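Local structure of 6-phosphogluconolactonase (Shewanella baltica, 3NWP) at residues I3-F8 / A221-P226; K9-D12 / A16-Q19; Q19-K24 / Q188-L193; Q54-S57 / D62-D65. The protein probably hydrolyses 6-phosphogluconolactone to 6-phosphogluconate, the second step of the oxidative pentose phosphate pathway. All coordinates share one frame; numbering follows the deposited sequence.

Contact 1 of 4, residues I3-F8 / A221-P226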
loop_
_atom_site.group_PDB
_atom_site.type_symbol
_atom_site.label_atom_id
_atom_site.label_comp_id
_atom_site.label_asym_id
_atom_site.label_seq_id
_atom_site.Cartn_x
_atom_site.Cartn_y
_atom_site.Cartn_z
ATOM N N ILE A 3 -1.742 18.873 -10.701
ATOM C CA ILE A 3 -0.533 18.376 -10.077
ATOM C C ILE A 3 0.589 18.302 -11.094
ATOM O O ILE A 3 0.502 17.553 -12.090
ATOM C CB ILE A 3 -0.806 16.966 -9.525
ATOM C CG1 ILE A 3 -1.909 17.019 -8.477
ATOM C CG2 ILE A 3 0.497 16.371 -8.903
ATOM C CD1 ILE A 3 -2.383 15.620 -7.959
ATOM N N LYS A 4 1.619 19.100 -10.869
ATOM C CA LYS A 4 2.652 19.298 -11.900
ATOM C C LYS A 4 3.956 18.567 -11.642
ATOM O O LYS A 4 4.691 18.313 -12.599
ATOM C CB LYS A 4 2.903 20.786 -12.162
ATOM C CG LYS A 4 1.711 21.574 -12.718
ATOM C CD LYS A 4 2.027 23.046 -12.779
ATOM C CE LYS A 4 0.823 23.788 -13.393
ATOM N NZ LYS A 4 1.207 25.194 -13.646
ATOM N N GLU A 5 4.256 18.229 -10.392
ATOM C CA GLU A 5 5.488 17.542 -10.069
ATOM C C GLU A 5 5.223 16.048 -9.969
ATOM O O GLU A 5 4.326 15.618 -9.224
ATOM C CB GLU A 5 6.060 18.064 -8.754
ATOM C CG GLU A 5 7.432 17.488 -8.483
ATOM C CD GLU A 5 8.083 17.991 -7.206
ATOM O OE1 GLU A 5 8.384 19.187 -7.140
ATOM O OE2 GLU A 5 8.271 17.171 -6.260
ATOM N N THR A 6 5.958 15.270 -10.769
ATOM C CA THR A 6 5.778 13.839 -10.880
ATOM C C THR A 6 7.154 13.177 -11.036
ATOM O O THR A 6 8.116 13.807 -11.567
ATOM C CB THR A 6 4.859 13.380 -12.059
ATOM O OG1 THR A 6 5.551 13.532 -13.310
ATOM C CG2 THR A 6 3.485 14.095 -12.098
ATOM N N VAL A 7 7.243 11.892 -10.664
ATOM C CA VAL A 7 8.344 11.011 -11.003
ATOM C C VAL A 7 7.696 9.759 -11.591
ATOM O O VAL A 7 6.986 9.046 -10.869
ATOM C CB VAL A 7 9.230 10.647 -9.833
ATOM C CG1 VAL A 7 10.292 9.585 -10.224
ATOM C CG2 VAL A 7 9.923 11.908 -9.250
ATOM N N PHE A 8 7.933 9.498 -12.866
ATOM C CA PHE A 8 7.200 8.519 -13.618
ATOM C C PHE A 8 8.191 7.632 -14.363
ATOM O O PHE A 8 9.068 8.116 -15.116
ATOM C CB PHE A 8 6.258 9.223 -14.580
ATOM C CG PHE A 8 5.456 8.258 -15.423
ATOM C CD1 PHE A 8 4.276 7.690 -14.963
ATOM C CD2 PHE A 8 5.941 7.904 -16.681
ATOM C CE1 PHE A 8 3.558 6.766 -15.768
ATOM C CE2 PHE A 8 5.232 6.970 -17.466
ATOM C CZ PHE A 8 4.053 6.438 -17.005
ATOM N N ALA A 221 -0.169 14.745 -4.699
ATOM C CA ALA A 221 -0.115 16.209 -4.649
ATOM C C ALA A 221 0.881 16.722 -3.646
ATOM O O ALA A 221 1.319 17.887 -3.745
ATOM C CB ALA A 221 -1.498 16.784 -4.404
ATOM N N GLN A 222 1.281 15.921 -2.684
ATOM C CA GLN A 222 2.193 16.329 -1.621
ATOM C C GLN A 222 3.664 16.219 -2.068
ATOM O O GLN A 222 3.963 15.477 -3.004
ATOM C CB GLN A 222 1.897 15.581 -0.322
ATOM C CG GLN A 222 2.035 14.059 -0.396
ATOM C CD GLN A 222 3.474 13.614 -0.425
ATOM O OE1 GLN A 222 4.327 14.126 0.331
ATOM N NE2 GLN A 222 3.779 12.630 -1.295
ATOM N N ARG A 223 4.534 16.994 -1.402
ATOM C CA ARG A 223 5.938 17.149 -1.753
ATOM C C ARG A 223 6.958 16.697 -0.764
ATOM O O ARG A 223 8.154 16.836 -1.036
ATOM C CB ARG A 223 6.209 18.655 -1.923
ATOM C CG ARG A 223 5.287 19.256 -2.924
ATOM C CD ARG A 223 5.541 18.571 -4.261
ATOM N NE ARG A 223 4.929 19.349 -5.310
ATOM C CZ ARG A 223 5.385 20.528 -5.711
ATOM N NH1 ARG A 223 6.506 21.048 -5.191
ATOM N NH2 ARG A 223 4.740 21.181 -6.652
ATOM N N LYS A 224 6.534 16.211 0.384
ATOM C CA LYS A 224 7.480 15.828 1.401
ATOM C C LYS A 224 8.002 14.410 1.173
ATOM O O LYS A 224 9.204 14.198 1.186
ATOM C CB LYS A 224 6.866 16.026 2.788
ATOM C CG LYS A 224 6.472 17.516 3.087
ATOM C CD LYS A 224 6.024 17.680 4.527
ATOM N N THR A 225 7.104 13.465 0.870
ATOM C CA THR A 225 7.479 12.071 0.752
ATOM C C THR A 225 7.587 11.703 -0.717
ATOM O O THR A 225 6.633 11.919 -1.474
ATOM C CB THR A 225 6.420 11.143 1.368
ATOM O OG1 THR A 225 6.189 11.583 2.735
ATOM C CG2 THR A 225 6.901 9.653 1.253
ATOM N N PRO A 226 8.742 11.221 -1.119
ATOM C CA PRO A 226 8.938 10.819 -2.500
ATOM C C PRO A 226 7.946 9.775 -2.948
ATOM O O PRO A 226 7.714 8.799 -2.215
ATOM C CB PRO A 226 10.336 10.206 -2.510
ATOM C CG PRO A 226 11.007 10.877 -1.334
ATOM C CD PRO A 226 9.961 11.033 -0.333
HETATM O O HOH W 1 3.671 16.483 -6.210
HETATM O O HOH W 2 2.916 18.640 -7.692
HETATM O O HOH W 3 9.498 17.433 -3.857
#

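Contact 2 of 4, residues K9-D12 / A16-Q19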
loop_
_atom_site.group_PDB
_atom_site.type_symbol
_atom_site.label_atom_id
_atom_site.label_comp_id
_atom_site.label_asym_id
_atom_site.label_seq_id
_atom_site.Cartn_x
_atom_site.Cartn_y
_atom_site.Cartn_z
ATOM N N LYS A 9 8.106 6.326 -14.138
ATOM C CA LYS A 9 8.979 5.312 -14.754
ATOM C C LYS A 9 8.132 4.322 -15.525
ATOM O O LYS A 9 7.258 3.654 -14.947
ATOM C CB LYS A 9 9.800 4.643 -13.684
ATOM C CG LYS A 9 10.699 5.617 -12.935
ATOM C CD LYS A 9 11.684 4.868 -12.061
ATOM C CE LYS A 9 12.567 5.821 -11.246
ATOM N NZ LYS A 9 13.716 5.003 -10.652
ATOM N N SER A 10 8.341 4.258 -16.827
ATOM C CA SER A 10 7.635 3.293 -17.661
ATOM C C SER A 10 8.588 2.202 -18.129
ATOM O O SER A 10 9.826 2.374 -18.156
ATOM C CB SER A 10 7.012 3.977 -18.878
ATOM O OG SER A 10 8.001 4.513 -19.776
ATOM N N PHE A 11 7.962 1.068 -18.487
ATOM C CA PHE A 11 8.677 -0.158 -18.834
ATOM C C PHE A 11 7.990 -0.856 -20.013
ATOM O O PHE A 11 6.811 -0.656 -20.259
ATOM C CB PHE A 11 8.722 -1.112 -17.647
ATOM C CG PHE A 11 9.426 -0.535 -16.483
ATOM C CD1 PHE A 11 8.744 0.260 -15.576
ATOM C CD2 PHE A 11 10.805 -0.741 -16.311
ATOM C CE1 PHE A 11 9.427 0.849 -14.524
ATOM C CE2 PHE A 11 11.492 -0.155 -15.250
ATOM C CZ PHE A 11 10.797 0.616 -14.353
ATOM N N ASP A 12 8.816 -1.610 -20.728
ATOM C CA ASP A 12 8.378 -2.440 -21.888
ATOM C C ASP A 12 7.196 -3.344 -21.516
ATOM O O ASP A 12 6.179 -3.399 -22.239
ATOM C CB ASP A 12 9.533 -3.325 -22.361
ATOM C CG ASP A 12 10.644 -2.573 -23.078
ATOM O OD1 ASP A 12 10.508 -1.376 -23.396
ATOM O OD2 ASP A 12 11.690 -3.236 -23.333
ATOM N N ALA A 16 9.439 -6.471 -16.780
ATOM C CA ALA A 16 10.545 -5.532 -16.640
ATOM C C ALA A 16 10.312 -4.552 -15.466
ATOM O O ALA A 16 11.257 -4.226 -14.708
ATOM C CB ALA A 16 10.773 -4.750 -17.987
ATOM N N LEU A 17 9.081 -4.088 -15.381
ATOM C CA LEU A 17 8.638 -3.219 -14.247
ATOM C C LEU A 17 8.920 -3.927 -12.941
ATOM O O LEU A 17 9.621 -3.385 -12.066
ATOM C CB LEU A 17 7.163 -2.895 -14.413
ATOM C CG LEU A 17 6.481 -1.932 -13.409
ATOM C CD1 LEU A 17 5.076 -1.612 -13.889
ATOM C CD2 LEU A 17 6.405 -2.502 -11.986
ATOM N N GLU A 18 8.417 -5.130 -12.806
ATOM C CA GLU A 18 8.575 -5.905 -11.558
ATOM C C GLU A 18 10.002 -6.159 -11.190
ATOM O O GLU A 18 10.385 -6.100 -9.998
ATOM C CB GLU A 18 7.840 -7.238 -11.706
ATOM C CG GLU A 18 6.431 -7.045 -11.744
ATOM C CD GLU A 18 5.663 -8.133 -12.574
ATOM O OE1 GLU A 18 6.195 -9.146 -13.141
ATOM O OE2 GLU A 18 4.450 -7.907 -12.605
ATOM N N GLN A 19 10.801 -6.540 -12.174
ATOM C CA GLN A 19 12.168 -6.847 -11.898
ATOM C C GLN A 19 12.805 -5.626 -11.278
ATOM O O GLN A 19 13.451 -5.730 -10.226
ATOM C CB GLN A 19 12.913 -7.308 -13.137
ATOM C CG GLN A 19 12.488 -8.715 -13.538
ATOM C CD GLN A 19 13.100 -9.162 -14.848
ATOM O OE1 GLN A 19 14.309 -9.092 -15.030
ATOM N NE2 GLN A 19 12.262 -9.632 -15.762
#

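Contact 3 of 4, residues Q19-K24 / Q188-L193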
loop_
_atom_site.group_PDB
_atom_site.type_symbol
_atom_site.label_atom_id
_atom_site.label_comp_id
_atom_site.label_asym_id
_atom_site.label_seq_id
_atom_site.Cartn_x
_atom_site.Cartn_y
_atom_site.Cartn_z
ATOM N N GLN A 19 10.801 -6.540 -12.174
ATOM C CA GLN A 19 12.168 -6.847 -11.898
ATOM C C GLN A 19 12.805 -5.626 -11.278
ATOM O O GLN A 19 13.451 -5.730 -10.226
ATOM C CB GLN A 19 12.913 -7.308 -13.137
ATOM C CG GLN A 19 12.488 -8.715 -13.538
ATOM C CD GLN A 19 13.100 -9.162 -14.848
ATOM O OE1 GLN A 19 14.309 -9.092 -15.030
ATOM N NE2 GLN A 19 12.262 -9.632 -15.762
ATOM N N GLN A 20 12.599 -4.457 -11.891
ATOM C CA GLN A 20 13.254 -3.246 -11.398
ATOM C C GLN A 20 12.687 -2.851 -10.029
ATOM O O GLN A 20 13.451 -2.513 -9.123
ATOM C CB GLN A 20 13.056 -2.071 -12.372
ATOM C CG GLN A 20 13.759 -0.746 -11.962
ATOM C CD GLN A 20 15.306 -0.751 -12.062
ATOM O OE1 GLN A 20 15.917 -1.735 -12.467
ATOM N NE2 GLN A 20 15.913 0.348 -11.680
ATOM N N LEU A 21 11.377 -2.832 -9.912
ATOM C CA LEU A 21 10.681 -2.432 -8.672
ATOM C C LEU A 21 11.088 -3.340 -7.510
ATOM O O LEU A 21 11.394 -2.853 -6.389
ATOM C CB LEU A 21 9.178 -2.433 -8.872
ATOM C CG LEU A 21 8.294 -1.983 -7.713
ATOM C CD1 LEU A 21 8.751 -0.590 -7.149
ATOM C CD2 LEU A 21 6.803 -1.936 -8.136
ATOM N N ALA A 22 11.172 -4.640 -7.760
ATOM C CA ALA A 22 11.632 -5.554 -6.701
ATOM C C ALA A 22 13.035 -5.207 -6.252
ATOM O O ALA A 22 13.346 -5.233 -5.037
ATOM C CB ALA A 22 11.529 -7.036 -7.186
ATOM N N SER A 23 13.936 -4.948 -7.199
ATOM C CA SER A 23 15.298 -4.560 -6.828
ATOM C C SER A 23 15.353 -3.263 -6.030
ATOM O O SER A 23 16.094 -3.177 -5.050
ATOM C CB SER A 23 16.182 -4.447 -8.083
ATOM O OG SER A 23 16.279 -5.695 -8.708
ATOM N N LYS A 24 14.607 -2.228 -6.441
ATOM C CA LYS A 24 14.581 -0.959 -5.718
ATOM C C LYS A 24 14.044 -1.151 -4.294
ATOM O O LYS A 24 14.611 -0.617 -3.343
ATOM C CB LYS A 24 13.779 0.104 -6.452
ATOM C CG LYS A 24 14.350 0.562 -7.770
ATOM C CD LYS A 24 15.694 1.203 -7.590
ATOM C CE LYS A 24 16.178 1.819 -8.942
ATOM N NZ LYS A 24 17.350 2.697 -8.662
ATOM N N GLN A 188 9.576 6.440 1.401
ATOM C CA GLN A 188 9.446 6.222 -0.030
ATOM C C GLN A 188 8.104 5.545 -0.303
ATOM O O GLN A 188 7.768 4.565 0.380
ATOM C CB GLN A 188 10.544 5.348 -0.541
ATOM C CG GLN A 188 10.375 4.906 -2.014
ATOM C CD GLN A 188 10.787 5.987 -2.989
ATOM O OE1 GLN A 188 11.965 6.441 -2.956
ATOM N NE2 GLN A 188 9.856 6.472 -3.823
ATOM N N ILE A 189 7.341 6.096 -1.266
ATOM C CA ILE A 189 6.147 5.447 -1.756
ATOM C C ILE A 189 6.339 5.094 -3.213
ATOM O O ILE A 189 6.928 5.861 -4.011
ATOM C CB ILE A 189 4.954 6.457 -1.621
ATOM C CG1 ILE A 189 4.692 6.760 -0.153
ATOM C CG2 ILE A 189 3.724 5.903 -2.341
ATOM C CD1 ILE A 189 3.699 7.900 0.087
ATOM N N TYR A 190 5.847 3.901 -3.594
ATOM C CA TYR A 190 5.765 3.453 -4.992
ATOM C C TYR A 190 4.323 3.300 -5.367
ATOM O O TYR A 190 3.550 2.807 -4.537
ATOM C CB TYR A 190 6.468 2.110 -5.159
ATOM C CG TYR A 190 7.946 2.210 -4.969
ATOM C CD1 TYR A 190 8.745 2.732 -5.956
ATOM C CD2 TYR A 190 8.567 1.782 -3.805
ATOM C CE1 TYR A 190 10.117 2.904 -5.747
ATOM C CE2 TYR A 190 9.938 1.875 -3.615
ATOM C CZ TYR A 190 10.716 2.429 -4.617
ATOM O OH TYR A 190 12.083 2.579 -4.423
ATOM N N LEU A 191 3.916 3.805 -6.521
ATOM C CA LEU A 191 2.601 3.539 -7.049
ATOM C C LEU A 191 2.758 2.627 -8.262
ATOM O O LEU A 191 3.384 3.032 -9.255
ATOM C CB LEU A 191 1.927 4.840 -7.471
ATOM C CG LEU A 191 0.539 4.708 -8.047
ATOM C CD1 LEU A 191 -0.460 4.026 -7.047
ATOM C CD2 LEU A 191 -0.002 6.076 -8.485
ATOM N N HIS A 192 2.219 1.403 -8.202
ATOM C CA HIS A 192 2.413 0.348 -9.177
ATOM C C HIS A 192 1.145 0.274 -9.991
ATOM O O HIS A 192 0.075 -0.143 -9.483
ATOM C CB HIS A 192 2.704 -0.919 -8.430
ATOM C CG HIS A 192 2.913 -2.123 -9.287
ATOM N ND1 HIS A 192 3.135 -3.375 -8.728
ATOM C CD2 HIS A 192 3.024 -2.272 -10.627
ATOM C CE1 HIS A 192 3.301 -4.241 -9.716
ATOM N NE2 HIS A 192 3.249 -3.605 -10.873
ATOM N N LEU A 193 1.255 0.645 -11.261
ATOM C CA LEU A 193 0.132 0.658 -12.178
ATOM C C LEU A 193 0.411 -0.187 -13.432
ATOM O O LEU A 193 1.541 -0.220 -13.928
ATOM C CB LEU A 193 -0.139 2.088 -12.671
ATOM C CG LEU A 193 -0.322 3.179 -11.642
ATOM C CD1 LEU A 193 -0.507 4.540 -12.337
ATOM C CD2 LEU A 193 -1.540 2.829 -10.763
#

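Contact 4 of 4, residues Q54-S57 / D62-D65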
loop_
_atom_site.group_PDB
_atom_site.type_symbol
_atom_site.label_atom_id
_atom_site.label_comp_id
_atom_site.label_asym_id
_atom_site.label_seq_id
_atom_site.Cartn_x
_atom_site.Cartn_y
_atom_site.Cartn_z
ATOM N N GLN A 54 6.280 -12.326 -5.720
ATOM C CA GLN A 54 7.074 -13.535 -5.991
ATOM C C GLN A 54 8.561 -13.203 -6.163
ATOM O O GLN A 54 9.433 -13.901 -5.642
ATOM C CB GLN A 54 6.506 -14.308 -7.209
ATOM C CG GLN A 54 5.117 -14.913 -6.957
ATOM C CD GLN A 54 4.350 -15.260 -8.240
ATOM O OE1 GLN A 54 4.936 -15.420 -9.315
ATOM N NE2 GLN A 54 3.027 -15.321 -8.134
ATOM N N LEU A 55 8.857 -12.161 -6.909
ATOM C CA LEU A 55 10.243 -11.743 -7.136
ATOM C C LEU A 55 10.879 -11.236 -5.851
ATOM O O LEU A 55 12.038 -11.563 -5.490
ATOM C CB LEU A 55 10.341 -10.640 -8.184
ATOM C CG LEU A 55 10.028 -11.000 -9.616
ATOM C CD1 LEU A 55 10.295 -9.756 -10.490
ATOM C CD2 LEU A 55 10.851 -12.188 -10.169
ATOM N N LEU A 56 10.121 -10.435 -5.096
ATOM C CA LEU A 56 10.644 -9.905 -3.846
ATOM C C LEU A 56 10.983 -11.051 -2.877
ATOM O O LEU A 56 11.972 -10.990 -2.163
ATOM C CB LEU A 56 9.599 -9.028 -3.143
ATOM C CG LEU A 56 9.624 -7.577 -3.407
ATOM C CD1 LEU A 56 8.427 -6.929 -2.636
ATOM C CD2 LEU A 56 10.976 -6.892 -2.978
ATOM N N SER A 57 10.137 -12.097 -2.846
ATOM C CA SER A 57 10.319 -13.210 -1.956
ATOM C C SER A 57 11.675 -13.886 -2.149
ATOM O O SER A 57 12.141 -14.532 -1.210
ATOM C CB SER A 57 9.200 -14.225 -2.074
ATOM O OG SER A 57 9.384 -15.107 -3.174
ATOM N N ASP A 62 18.056 -9.070 4.540
ATOM C CA ASP A 62 17.798 -9.456 5.923
ATOM C C ASP A 62 16.284 -9.404 6.225
ATOM O O ASP A 62 15.830 -8.631 7.079
ATOM C CB ASP A 62 18.598 -8.544 6.869
ATOM C CG ASP A 62 20.078 -8.728 6.809
ATOM O OD1 ASP A 62 20.581 -9.849 6.530
ATOM O OD2 ASP A 62 20.851 -7.760 7.101
ATOM N N TRP A 63 15.488 -10.266 5.582
ATOM C CA TRP A 63 14.043 -10.308 5.724
ATOM C C TRP A 63 13.518 -10.456 7.153
ATOM O O TRP A 63 12.434 -9.983 7.470
ATOM C CB TRP A 63 13.384 -11.369 4.841
ATOM C CG TRP A 63 13.284 -11.020 3.367
ATOM C CD1 TRP A 63 13.981 -11.585 2.348
ATOM C CD2 TRP A 63 12.450 -10.008 2.770
ATOM N NE1 TRP A 63 13.614 -11.014 1.149
ATOM C CE2 TRP A 63 12.679 -10.036 1.389
ATOM C CE3 TRP A 63 11.519 -9.102 3.280
ATOM C CZ2 TRP A 63 12.007 -9.193 0.521
ATOM C CZ3 TRP A 63 10.855 -8.250 2.417
ATOM C CH2 TRP A 63 11.114 -8.284 1.046
ATOM N N SER A 64 14.311 -11.159 7.981
ATOM C CA SER A 64 13.898 -11.375 9.365
ATOM C C SER A 64 13.925 -10.103 10.208
ATOM O O SER A 64 13.347 -10.055 11.294
ATOM C CB SER A 64 14.724 -12.524 10.033
ATOM O OG SER A 64 16.105 -12.197 10.143
ATOM N N ASP A 65 14.553 -9.069 9.688
ATOM C CA ASP A 65 14.624 -7.766 10.321
ATOM C C ASP A 65 13.661 -6.798 9.597
ATOM O O ASP A 65 13.744 -5.589 9.844
ATOM C CB ASP A 65 16.025 -7.227 10.284
ATOM C CG ASP A 65 17.000 -8.099 11.087
ATOM O OD1 ASP A 65 16.650 -8.359 12.250
ATOM O OD2 ASP A 65 18.073 -8.447 10.566
#

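Contact 1 of 4, residues I3-F8 / A221-P226
Ile-3 opens the contact by laying its CD1 methyl against CB of Ala-221, 3.8 Å away. A branched aliphatic chain suits this place, because apolar Leu-206 of helix 196-206 and Leu-220 of helix 217-220 meet it along with Ala-221. At Glu-5 the contact turns polar. Its chain runs out extended, with CG anti to the backbone N (chi1 -173°), and carries OE1 over one face of the Arg-223 guanidinium, 3.3 Å from NH1. This salt bridge works by charge alone, since no N-H points at the oxygen; the carboxylate and guanidinium planes are 32° apart. Water supplies the directed bonds instead. One water accepts from Glu-5 N at 3.0 Å and from Arg-223 NE at 3.2 Å, while another donates to Glu-5 OE2 at 2.7 Å and to the carbonyl O of Arg-223. Such long, solvated charged chains fit a surface contact. Further on, Val-7 forms a backbone hydrogen bond with Val-229, and Phe-8 begins strand 8-11. The two loops thus meet just before strands 8-11 and 227-232, a parallel edge pair in the sheet of this Rossmann-like alpha/beta fold.

Contact 2 of 4, residues K9-D12 / A16-Q19
The carbonyl O of Phe-11 accepts a hydrogen bond from the hydroxyl of Ser-232, at the end of strand 227-232, while the Phe-11 ring lies against Leu-17 in the first turns of helix 14-36. No hydrogen bond crosses the contact; CH-pi and apolar packing carry it. CA of Leu-17 sits over one face of the ring, 3.8 Å from its centroid and 19° off the normal, a CH-pi contact made by the helix backbone rather than by the end of a side chain. The approach is displaced toward the rim, so CG of Phe-11 comes within 3.6 Å of Leu-17 CA. Beside it, CB of Leu-17 meets Phe-11 CD1 at 3.7 Å, and the two side chains cross at about a right angle. With CG anti to its own carbonyl carbon (chi1 -61°), Phe-11 sends its ring along the helix surface. Ala-16 suits the neighbouring position because its small methyl lets the strand come near: its CB lies 4.2 Å from Phe-11 CB. Phe-230 of the adjoining strand meets the Phe-11 ring with planes about 20° apart and also touches Leu-17. Replacing Phe-11 by a serine would probably open a gap beneath Leu-17 CA and leave the ring of Phe-230 without its aromatic neighbour. Near the start of the helix, Ala-16 N is hydrogen-bonded to Thr-13 OG1. Helix 14-36 connects strand 8-11 to strand 39-43 across the sheet, with three parallel strands between them, as a long crossover of a Rossmann-like fold.

Contact 3 of 4, residues Q19-K24 / Q188-L193
Leu-21 reaches out from its helix and divides its two methyls between two aromatic rings of one strand. CD1 lies over a face of Tyr-190, 3.8 Å from the ring centroid and 22° off the normal, and comes as near as 3.5 Å to Tyr-190 CD1. CD2 stands over a face of the His-192 ring in the same way, 4.2 Å from that centroid. Both are CH-pi contacts. A forked leucine suits the spot: with CG anti to the backbone N (chi1 -177°), its branches spread toward side chains two residues apart, which a strand presents on the same side. Lys-24, one turn on, lends only its aliphatic base, CB lying 3.6 Å from Tyr-190 OH, while the chain, bent at chi2, carries the ammonium group off from the strand.

The next shell fixes the tyrosine. Its buried hydroxyl donates a hydrogen bond to Gln-28 OE1, and Gln-28 NE2 in turn bonds Gln-188 OE1. On the ring face opposite Leu-21 lies Gln-188 NE2, 4.1 Å above the plane. That amide is itself held by a bond from NE2 to Ile-189 O of 3.0 Å, nearly straight, with the donor above the carbonyl plane.

Around this core, the axes of segments 19-24 and 189-193 run nearly antiparallel (163°), 11.3 Å apart at closest approach. Strand 189-194 lies between strands 132-135 and 227-232, parallel to both; Leu-21 also touches Phe-230 of the latter, and on the helix side it meets Leu-52 of helix 50-58.

Contact 4 of 4, residues Q54-S57 / D62-D65
With chi1 at -76° placing CG anti to its carbonyl carbon, and chi2 at 110°, Trp-63 swings its indole back to the last turns of the preceding helix, where it meets Leu-56. The site is the helix-to-strand connection of a beta-alpha-beta unit, in which strand 39-43, helix 50-58 and strand 66-74 follow one another and the two strands pair in parallel. The benzo half of the indole does the touching. Its CZ2 comes 3.2 Å from Leu-56 O, approaching obliquely, and its CH2 lies 4.3 Å from Leu-56 CD2. Tryptophan suits a buried turn because it combines a broad apolar surface with one N-H, and that N-H is satisfied here: NE1 is hydrogen-bonded to the carbonyl of Lys-59. Arg-96, Ala-97 and Ala-100 pack on the same side chain. Exchanging Trp-63 for an alanine is likely to open a gap beside Leu-56 and to deprive Lys-59 O of its indole donor. The 3-10 turn that carries Trp-63 is closed by a backbone bond from Asp-65 N to Asp-62 O of 2.9 Å. At the helix end, Ser-57, a small residue able to serve as donor and acceptor, accepts from Asn-95 ND2 while its OG donates to Gln-54 O at 2.7 Å.

Overall arrangement
The four contacts run from one flank of a single-chain alpha/beta fold, through the buried contact 3, to the other. Contact 1 joins loops from the two ends of the chain, and contacts 2, 3 and 4 all fall within the sequence it spans. Contacts 2 and 3, with centres 9 Å apart, share Gln-19 and follow helix 14-36 across the same mixed sheet. Contact 2 closes before contact 4 opens, and contact 4 falls between the two segments of contact 3, their centres 14 Å apart. Contacts 1 and 4 are the most distant, about 28 Å between centres. Contact 1 reaches contact 3 at strand 189-194, where Pro-226 O and Ile-189 N form a probable hydrogen bond; contact 3 reaches contact 4 through helix 14-36, where Ala-22 packs on Leu-55 and Leu-56.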